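Local coordinates for protein Dye-decolorizing peroxidase (Irpex lacteus, PDB 7D8M) that binds heme b and probably uses it as a peroxidase that oxidises dyes and other substrates at the expense of hydrogen peroxide, at residues Gln189-Ile197 with Gly328-Ala336; Leu300-Phe309 with Pro387-Gln395. All blocks are in the same frame, centred on the assembly; numbering follows the deposited sequence.

Interaction 1 (Gln189-Ile197 with Gly328-Ala336); sequences QAVVDPGII and GDTFHAIRA. With HEM (protoporphyrin IX containing Fe), chain B; OXY (oxygen molecule), chain C.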
loop_
_atom_site.group_PDB
_atom_site.type_symbol
_atom_site.label_atom_id
_atom_site.label_comp_id
_atom_site.label_asym_id
_atom_site.label_seq_id
_atom_site.Cartn_x
_atom_site.Cartn_y
_atom_site.Cartn_z
ATOM N N GLN A 189 12.889 -9.648 7.513
ATOM C CA GLN A 189 11.931 -8.559 7.705
ATOM C C GLN A 189 12.652 -7.297 8.166
ATOM O O GLN A 189 13.596 -7.356 8.958
ATOM C CB GLN A 189 10.854 -8.956 8.724
ATOM C CG GLN A 189 9.691 -7.954 8.871
ATOM C CD GLN A 189 8.606 -8.418 9.837
ATOM O OE1 GLN A 189 8.809 -9.342 10.624
ATOM N NE2 GLN A 189 7.449 -7.770 9.781
ATOM N N ALA A 190 12.208 -6.146 7.670
ATOM C CA ALA A 190 12.811 -4.891 8.102
ATOM C C ALA A 190 12.347 -4.539 9.511
ATOM O O ALA A 190 11.153 -4.629 9.828
ATOM C CB ALA A 190 12.459 -3.768 7.135
ATOM N N VAL A 191 13.292 -4.149 10.364
ATOM C CA VAL A 191 12.982 -3.629 11.693
ATOM C C VAL A 191 13.403 -2.168 11.708
ATOM O O VAL A 191 14.597 -1.855 11.743
ATOM C CB VAL A 191 13.677 -4.426 12.805
ATOM C CG1 VAL A 191 13.069 -4.077 14.151
ATOM C CG2 VAL A 191 13.567 -5.918 12.543
ATOM N N VAL A 192 12.436 -1.264 11.672
ATOM C CA VAL A 192 12.731 0.152 11.522
ATOM C C VAL A 192 12.419 0.873 12.827
ATOM O O VAL A 192 11.660 0.389 13.672
ATOM C CB VAL A 192 11.953 0.758 10.336
ATOM C CG1 VAL A 192 12.132 -0.120 9.111
ATOM C CG2 VAL A 192 10.463 0.898 10.683
ATOM N N ASP A 193 13.049 2.035 13.004
ATOM C CA ASP A 193 12.756 2.865 14.166
ATOM C C ASP A 193 11.269 3.208 14.190
ATOM O O ASP A 193 10.674 3.446 13.131
ATOM C CB ASP A 193 13.583 4.153 14.133
ATOM C CG ASP A 193 15.074 3.904 14.315
ATOM O OD1 ASP A 193 15.462 3.297 15.335
ATOM O OD2 ASP A 193 15.856 4.327 13.438
ATOM N N PRO A 194 10.636 3.239 15.370
ATOM C CA PRO A 194 9.188 3.511 15.411
ATOM C C PRO A 194 8.792 4.813 14.734
ATOM O O PRO A 194 7.680 4.906 14.203
ATOM C CB PRO A 194 8.875 3.536 16.917
ATOM C CG PRO A 194 9.935 2.721 17.548
ATOM C CD PRO A 194 11.180 2.919 16.700
ATOM N N GLY A 195 9.675 5.808 14.703
ATOM C CA GLY A 195 9.349 7.080 14.082
ATOM C C GLY A 195 9.298 7.081 12.567
ATOM O O GLY A 195 8.949 8.118 11.991
ATOM N N ILE A 196 9.646 5.971 11.903
ATOM C CA ILE A 196 9.430 5.891 10.463
ATOM C C ILE A 196 7.967 5.611 10.167
ATOM O O ILE A 196 7.462 5.980 9.102
ATOM C CB ILE A 196 10.354 4.825 9.834
ATOM C CG1 ILE A 196 11.818 5.134 10.144
ATOM C CG2 ILE A 196 10.171 4.737 8.313
ATOM C CD1 ILE A 196 12.262 6.515 9.695
ATOM N N ILE A 197 7.260 4.979 11.099
ATOM C CA ILE A 197 5.849 4.666 10.933
ATOM C C ILE A 197 4.961 5.631 11.712
ATOM O O ILE A 197 3.934 6.081 11.198
ATOM C CB ILE A 197 5.572 3.207 11.361
ATOM C CG1 ILE A 197 6.405 2.219 10.532
ATOM C CG2 ILE A 197 4.057 2.903 11.332
ATOM C CD1 ILE A 197 6.412 2.482 9.010
ATOM N N GLY A 328 19.519 4.633 4.965
ATOM C CA GLY A 328 18.979 3.874 6.084
ATOM C C GLY A 328 17.580 3.340 5.845
ATOM O O GLY A 328 17.207 2.976 4.723
ATOM N N ASP A 329 16.793 3.275 6.921
ATOM C CA ASP A 329 15.449 2.698 6.893
ATOM C C ASP A 329 14.362 3.738 6.633
ATOM O O ASP A 329 13.180 3.439 6.817
ATOM C CB ASP A 329 15.167 1.960 8.207
ATOM C CG ASP A 329 15.119 2.894 9.407
ATOM O OD1 ASP A 329 15.314 4.116 9.231
ATOM O OD2 ASP A 329 14.884 2.410 10.534
ATOM N N THR A 330 14.757 4.930 6.177
ATOM C CA THR A 330 13.875 6.080 5.984
ATOM C C THR A 330 12.656 5.789 5.116
ATOM O O THR A 330 11.603 6.430 5.278
ATOM C CB THR A 330 14.705 7.196 5.348
ATOM O OG1 THR A 330 15.931 7.325 6.076
ATOM C CG2 THR A 330 13.960 8.520 5.331
ATOM N N PHE A 331 12.781 4.853 4.178
ATOM C CA PHE A 331 11.833 4.710 3.083
ATOM C C PHE A 331 10.998 3.433 3.177
ATOM O O PHE A 331 10.373 3.030 2.190
ATOM C CB PHE A 331 12.593 4.784 1.751
ATOM C CG PHE A 331 13.573 5.932 1.689
ATOM C CD1 PHE A 331 13.120 7.243 1.562
ATOM C CD2 PHE A 331 14.939 5.708 1.786
ATOM C CE1 PHE A 331 14.015 8.308 1.514
ATOM C CE2 PHE A 331 15.849 6.767 1.737
ATOM C CZ PHE A 331 15.387 8.073 1.602
ATOM N N HIS A 332 10.959 2.798 4.342
ATOM C CA HIS A 332 10.041 1.688 4.555
ATOM C C HIS A 332 8.669 2.202 4.979
ATOM O O HIS A 332 8.547 3.278 5.572
ATOM C CB HIS A 332 10.608 0.735 5.599
ATOM C CG HIS A 332 11.856 0.039 5.142
ATOM N ND1 HIS A 332 11.861 -1.267 4.701
ATOM C CD2 HIS A 332 13.135 0.475 5.043
ATOM C CE1 HIS A 332 13.091 -1.607 4.350
ATOM N NE2 HIS A 332 13.883 -0.567 4.545
ATOM N N ALA A 333 7.630 1.431 4.647
ATOM C CA ALA A 333 6.255 1.789 4.992
ATOM C C ALA A 333 5.420 0.519 4.978
ATOM O O ALA A 333 5.792 -0.476 4.351
ATOM C CB ALA A 333 5.690 2.832 4.023
ATOM N N ILE A 334 4.284 0.561 5.669
ATOM C CA ILE A 334 3.440 -0.615 5.857
ATOM C C ILE A 334 2.246 -0.545 4.915
ATOM O O ILE A 334 1.482 0.430 4.937
ATOM C CB ILE A 334 2.968 -0.736 7.315
ATOM C CG1 ILE A 334 4.146 -1.017 8.251
ATOM C CG2 ILE A 334 1.898 -1.814 7.430
ATOM C CD1 ILE A 334 3.777 -0.910 9.728
ATOM N N ARG A 335 2.059 -1.592 4.116
ATOM C CA ARG A 335 0.898 -1.703 3.243
ATOM C C ARG A 335 -0.197 -2.512 3.936
ATOM O O ARG A 335 0.078 -3.534 4.570
ATOM C CB ARG A 335 1.292 -2.357 1.910
ATOM C CG ARG A 335 2.289 -1.531 1.080
ATOM C CD ARG A 335 2.971 -2.359 -0.027
ATOM N NE ARG A 335 3.716 -3.467 0.539
ATOM C CZ ARG A 335 3.502 -4.739 0.227
ATOM N NH1 ARG A 335 2.567 -5.050 -0.661
ATOM N NH2 ARG A 335 4.205 -5.700 0.813
ATOM N N ALA A 336 -1.445 -2.043 3.811
ATOM C CA ALA A 336 -2.582 -2.665 4.490
ATOM C C ALA A 336 -3.819 -2.691 3.601
ATOM O O ALA A 336 -4.954 -2.732 4.098
ATOM C CB ALA A 336 -2.904 -1.945 5.813
HETATM C CHA HEM B . 5.273 -5.677 -2.746
HETATM C CHB HEM B . 1.691 -6.069 -5.992
HETATM C CHC HEM B . 1.029 -1.258 -5.791
HETATM C CHD HEM B . 4.929 -0.828 -2.940
HETATM C C1A HEM B . 4.354 -6.213 -3.620
HETATM C C2A HEM B . 4.148 -7.624 -3.889
HETATM C C3A HEM B . 3.145 -7.726 -4.779
HETATM C C4A HEM B . 2.689 -6.390 -5.098
HETATM C CMA HEM B . 2.546 -9.007 -5.387
HETATM C CAA HEM B . 4.956 -8.775 -3.233
HETATM C CBA HEM B . 4.291 -9.213 -1.928
HETATM C CGA HEM B . 4.999 -8.633 -0.720
HETATM O O1A HEM B . 6.247 -8.514 -0.748
HETATM O O2A HEM B . 4.316 -8.313 0.293
HETATM C C1B HEM B . 1.184 -4.806 -6.184
HETATM C C2B HEM B . 0.020 -4.492 -6.980
HETATM C C3B HEM B . -0.154 -3.157 -6.932
HETATM C C4B HEM B . 0.882 -2.598 -6.093
HETATM C CMB HEM B . -0.804 -5.562 -7.755
HETATM C CAB HEM B . -1.256 -2.281 -7.576
HETATM C CBB HEM B . -2.430 -2.764 -7.998
HETATM C C1C HEM B . 2.065 -0.699 -5.062
HETATM C C2C HEM B . 2.339 0.717 -4.886
HETATM C C3C HEM B . 3.420 0.834 -4.088
HETATM C C4C HEM B . 3.868 -0.506 -3.757
HETATM C CMC HEM B . 1.473 1.837 -5.512
HETATM C CAC HEM B . 4.156 2.106 -3.592
HETATM C CBC HEM B . 4.103 3.284 -4.238
HETATM C C1D HEM B . 5.280 -2.102 -2.544
HETATM C C2D HEM B . 6.206 -2.463 -1.482
HETATM C C3D HEM B . 6.302 -3.793 -1.436
HETATM C C4D HEM B . 5.437 -4.336 -2.466
HETATM C CMD HEM B . 6.972 -1.499 -0.562
HETATM C CAD HEM B . 7.184 -4.605 -0.467
HETATM C CBD HEM B . 8.567 -4.779 -1.104
HETATM C CGD HEM B . 9.530 -5.478 -0.168
HETATM O O1D HEM B . 10.314 -6.334 -0.654
HETATM O O2D HEM B . 9.514 -5.192 1.063
HETATM N NA HEM B . 3.456 -5.494 -4.378
HETATM N NB HEM B . 1.692 -3.628 -5.651
HETATM N NC HEM B . 3.021 -1.405 -4.370
HETATM N ND HEM B . 4.812 -3.272 -3.115
HETATM FE FE HEM B . 3.332 -3.424 -4.519
HETATM O O1 OXY C . -0.433 -3.865 -1.436
HETATM O O2 OXY C . 0.133 -4.381 -2.402
HETATM O O HOH W 1 15.513 5.629 11.358
#

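Interaction 2 (Leu300-Phe309 with Pro387-Gln395); sequences LATDQTRCPF and PFSKGPSIQ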
loop_
_atom_site.group_PDB
_atom_site.type_symbol
_atom_site.label_atom_id
_atom_site.label_comp_id
_atom_site.label_asym_id
_atom_site.label_seq_id
_atom_site.Cartn_x
_atom_site.Cartn_y
_atom_site.Cartn_z
ATOM N N LEU A 300 26.688 -7.111 -7.105
ATOM C CA LEU A 300 25.452 -6.350 -6.917
ATOM C C LEU A 300 25.302 -5.243 -7.945
ATOM O O LEU A 300 24.179 -4.828 -8.249
ATOM C CB LEU A 300 25.411 -5.732 -5.513
ATOM C CG LEU A 300 24.932 -6.599 -4.368
ATOM C CD1 LEU A 300 25.076 -5.846 -3.060
ATOM C CD2 LEU A 300 23.494 -6.989 -4.609
ATOM N N ALA A 301 26.416 -4.734 -8.471
ATOM C CA ALA A 301 26.355 -3.641 -9.432
ATOM C C ALA A 301 25.892 -4.082 -10.812
ATOM O O ALA A 301 25.450 -3.228 -11.588
ATOM C CB ALA A 301 27.723 -2.964 -9.561
ATOM N N THR A 302 26.000 -5.376 -11.158
ATOM C CA THR A 302 25.692 -5.810 -12.524
ATOM C C THR A 302 24.780 -7.026 -12.642
ATOM O O THR A 302 24.137 -7.172 -13.687
ATOM C CB THR A 302 26.984 -6.117 -13.320
ATOM O OG1 THR A 302 27.675 -7.212 -12.715
ATOM C CG2 THR A 302 27.906 -4.901 -13.385
ATOM N N ASP A 303 24.687 -7.887 -11.635
ATOM C CA ASP A 303 24.055 -9.193 -11.803
ATOM C C ASP A 303 22.535 -9.096 -11.674
ATOM O O ASP A 303 22.003 -8.967 -10.567
ATOM C CB ASP A 303 24.605 -10.175 -10.777
ATOM C CG ASP A 303 24.127 -11.597 -11.015
ATOM O OD1 ASP A 303 23.638 -11.900 -12.128
ATOM O OD2 ASP A 303 24.252 -12.416 -10.087
ATOM N N GLN A 304 21.826 -9.232 -12.794
ATOM C CA GLN A 304 20.374 -9.333 -12.766
ATOM C C GLN A 304 19.878 -10.735 -13.083
ATOM O O GLN A 304 18.702 -10.899 -13.430
ATOM C CB GLN A 304 19.752 -8.340 -13.738
ATOM C CG GLN A 304 20.301 -6.937 -13.600
ATOM C CD GLN A 304 19.558 -5.963 -14.476
ATOM O OE1 GLN A 304 18.424 -5.593 -14.174
ATOM N NE2 GLN A 304 20.190 -5.543 -15.576
ATOM N N THR A 305 20.745 -11.751 -12.976
ATOM C CA THR A 305 20.323 -13.103 -13.338
ATOM C C THR A 305 19.349 -13.690 -12.319
ATOM O O THR A 305 18.553 -14.567 -12.666
ATOM C CB THR A 305 21.532 -14.033 -13.501
ATOM O OG1 THR A 305 22.240 -14.158 -12.256
ATOM C CG2 THR A 305 22.468 -13.513 -14.593
ATOM N N ARG A 306 19.386 -13.237 -11.070
ATOM C CA ARG A 306 18.418 -13.728 -10.089
ATOM C C ARG A 306 17.211 -12.807 -9.908
ATOM O O ARG A 306 16.106 -13.299 -9.625
ATOM C CB ARG A 306 19.095 -13.952 -8.730
ATOM C CG ARG A 306 19.737 -15.331 -8.568
ATOM C CD ARG A 306 21.169 -15.305 -9.064
ATOM N NE ARG A 306 22.025 -16.214 -8.305
ATOM C CZ ARG A 306 23.339 -16.073 -8.179
ATOM N NH1 ARG A 306 23.965 -15.056 -8.763
ATOM N NH2 ARG A 306 24.028 -16.955 -7.466
ATOM N N CYS A 307 17.389 -11.487 -10.073
ATOM C CA CYS A 307 16.302 -10.504 -9.942
ATOM C C CYS A 307 16.652 -9.223 -10.687
ATOM O O CYS A 307 17.686 -8.607 -10.401
ATOM C CB CYS A 307 16.011 -10.167 -8.478
ATOM S SG CYS A 307 14.520 -9.095 -8.264
ATOM N N PRO A 308 15.832 -8.791 -11.641
ATOM C CA PRO A 308 16.152 -7.562 -12.373
ATOM C C PRO A 308 16.199 -6.386 -11.415
ATOM O O PRO A 308 15.496 -6.354 -10.405
ATOM C CB PRO A 308 15.004 -7.428 -13.381
ATOM C CG PRO A 308 14.318 -8.768 -13.393
ATOM C CD PRO A 308 14.540 -9.362 -12.040
ATOM N N PHE A 309 17.079 -5.429 -11.719
ATOM C CA PHE A 309 17.166 -4.223 -10.909
ATOM C C PHE A 309 15.843 -3.480 -10.872
ATOM O O PHE A 309 15.614 -2.676 -9.963
ATOM C CB PHE A 309 18.262 -3.308 -11.464
ATOM C CG PHE A 309 19.648 -3.871 -11.318
ATOM C CD1 PHE A 309 19.986 -4.645 -10.218
ATOM C CD2 PHE A 309 20.618 -3.619 -12.282
ATOM C CE1 PHE A 309 21.265 -5.162 -10.076
ATOM C CE2 PHE A 309 21.900 -4.128 -12.146
ATOM C CZ PHE A 309 22.222 -4.903 -11.049
ATOM N N PRO A 387 17.496 1.799 -9.837
ATOM C CA PRO A 387 18.496 2.156 -8.820
ATOM C C PRO A 387 19.804 2.729 -9.362
ATOM O O PRO A 387 20.308 2.313 -10.417
ATOM C CB PRO A 387 18.765 0.817 -8.120
ATOM C CG PRO A 387 18.588 -0.196 -9.225
ATOM C CD PRO A 387 17.416 0.337 -10.034
ATOM N N PHE A 388 20.329 3.708 -8.632
ATOM C CA PHE A 388 21.695 4.155 -8.832
ATOM C C PHE A 388 22.659 3.136 -8.228
ATOM O O PHE A 388 22.255 2.202 -7.516
ATOM C CB PHE A 388 21.906 5.540 -8.212
ATOM C CG PHE A 388 21.797 5.555 -6.708
ATOM C CD1 PHE A 388 22.925 5.394 -5.917
ATOM C CD2 PHE A 388 20.569 5.719 -6.091
ATOM C CE1 PHE A 388 22.837 5.396 -4.545
ATOM C CE2 PHE A 388 20.467 5.721 -4.703
ATOM C CZ PHE A 388 21.600 5.563 -3.931
ATOM N N SER A 389 23.950 3.332 -8.520
ATOM C CA SER A 389 25.114 2.541 -8.102
ATOM C C SER A 389 25.337 1.312 -8.975
ATOM O O SER A 389 26.233 0.512 -8.659
ATOM C CB SER A 389 25.060 2.067 -6.639
ATOM O OG SER A 389 24.089 1.047 -6.459
ATOM N N LYS A 390 24.563 1.114 -10.037
ATOM C CA LYS A 390 24.787 -0.041 -10.890
ATOM C C LYS A 390 25.786 0.328 -11.987
ATOM O O LYS A 390 26.251 1.469 -12.076
ATOM C CB LYS A 390 23.461 -0.550 -11.458
ATOM C CG LYS A 390 22.375 -0.743 -10.395
ATOM C CD LYS A 390 22.906 -1.587 -9.237
ATOM C CE LYS A 390 21.791 -2.049 -8.324
ATOM N NZ LYS A 390 22.272 -2.943 -7.244
ATOM N N GLY A 391 26.127 -0.645 -12.830
ATOM C CA GLY A 391 27.050 -0.407 -13.916
ATOM C C GLY A 391 26.595 0.733 -14.803
ATOM O O GLY A 391 25.423 0.810 -15.187
ATOM N N PRO A 392 27.526 1.629 -15.167
ATOM C CA PRO A 392 27.133 2.880 -15.848
ATOM C C PRO A 392 26.398 2.679 -17.162
ATOM O O PRO A 392 25.626 3.558 -17.562
ATOM C CB PRO A 392 28.471 3.602 -16.073
ATOM C CG PRO A 392 29.448 2.936 -15.179
ATOM C CD PRO A 392 28.982 1.532 -14.966
ATOM N N SER A 393 26.606 1.561 -17.852
ATOM C CA SER A 393 25.910 1.316 -19.110
ATOM C C SER A 393 24.648 0.482 -18.940
ATOM O O SER A 393 23.926 0.265 -19.920
ATOM C CB SER A 393 26.855 0.627 -20.106
ATOM O OG SER A 393 26.961 -0.758 -19.807
ATOM N N ILE A 394 24.373 0.004 -17.731
ATOM C CA ILE A 394 23.243 -0.886 -17.487
ATOM C C ILE A 394 21.966 -0.051 -17.489
ATOM O O ILE A 394 21.776 0.810 -16.629
ATOM C CB ILE A 394 23.409 -1.654 -16.172
ATOM C CG1 ILE A 394 24.599 -2.618 -16.274
ATOM C CG2 ILE A 394 22.128 -2.414 -15.829
ATOM C CD1 ILE A 394 24.954 -3.270 -14.943
ATOM N N GLN A 395 21.106 -0.290 -18.476
ATOM C CA GLN A 395 19.844 0.416 -18.599
ATOM C C GLN A 395 18.833 -0.133 -17.599
ATOM O O GLN A 395 18.836 -1.319 -17.262
ATOM C CB GLN A 395 19.303 0.288 -20.024
ATOM C CG GLN A 395 20.159 0.968 -21.102
ATOM C CD GLN A 395 19.772 0.538 -22.521
ATOM O OE1 GLN A 395 20.117 -0.566 -22.975
ATOM N NE2 GLN A 395 19.056 1.408 -23.226
HETATM O O HOH W 2 19.421 -4.018 -18.009
#

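Interaction 1 (Gln189-Ile197 with Gly328-Ala336)
Asp329 reaches across to the backbone of Val192 and Asp193 and joins the loop leading into helix 194-197 to the turn that precedes strand 334-340. Its CB lies 3.8 Å from Val192 CG1, with CG close to Val192 CB. Chi1 of 65° sets CG between the backbone N and carbonyl carbon of its own residue, turning the carboxylate toward the other loop. There OD2 accepts the N-H of Asp193 at 3.1 Å in a fairly straight bond (160°), while OD1 takes a hydrogen bond from a water, with CG1 and CD1 of Ile196 lying beside it. The carboxylate of Asp193 stands nearly perpendicular to that of Asp329, their OD2 atoms 3.6 Å apart; the same water also donates to Asp193 OD2, bridging the pair, and would be expected to ease the repulsion.

Beyond the carboxylates the contact is largely apolar. Ile196 CG2 packs against the carbonyl oxygens of Asp329 and His332, and Ile197 CG2 meets Ile334 CD1 at 4.1 Å. The methyl of Ala190, small enough to fit beside an imidazole, approaches His332 ND1 to 3.5 Å; the far nitrogen, NE2, is hydrogen-bonded to Glu322.

Further along, Arg335 lays its guanidinium over the porphyrin, HEM C4D 3.3 Å above its plane. NH2 grips propionate oxygen O2A at 2.7 Å, and NH1 forms a salt bridge with Asp172 as well as a weak bond to the oxygen molecule. An arginine over the heme, beside an aspartate, is the hallmark of the distal pocket in DyP-type peroxidases.

Interaction 2 (Leu300-Phe309 with Pro387-Gln395)
The Phe309 ring is sandwiched between Lys390 CE on one face and Gln304 CG on the other, with Ile394 CG2 and the backbone N of Thr302 at its edge. Two irregular loops thus pack around one buried aromatic ring, and an Asx turn at Asp303, which accepts from Thr305 N, shapes the first of them. CE sits 3.8 Å from the ring centroid, 19° off the normal, a CH-pi contact suited to the polarised methylene next to an ammonium group. Gln304 also ties down the phenylalanine backbone, its OE1 accepting from Phe309 N at 2.8 Å. Near the ring's base, Pro387 CG touches Phe309 CB. Without the ring, as with an alanine here, Lys390 and Gln304 would probably face each other across a gap and the lysine methylenes be freer to shift.

The lysine bends at chi2 (-51°), which curls its chain along the ring; NZ pairs with Asp320 in helix 319-323 and donates to Leu300 O from above the carbonyl plane. Ala301 O receives Gly391 N in a hydrogen bond with an angle of 151°. Ile394 suits the border because its two branches part: CG2 serves the ring, while CD1 comes within 3.6 Å of Thr302 CA.

Both contacts are partly buried, yet they occupy different places: the centre of interaction 1 lies about 13 Å from that of the chain, the centre of interaction 2 about 26 Å, nearer the periphery, and their nearest atoms are about 8 Å apart. Interaction 1 joins a loop and the short helix after it to a turn and the outer strand that follows, and includes an arginine that binds heme; interaction 2 links loops alone. In the first, a carboxylate, a water and isoleucines meet, whereas in the second a lysine shares its length between an aromatic face and a carbonyl. Helix 319-323 borders both, His332 bonding to Glu322 and Lys390 to Asp320, so the two sites flank one element.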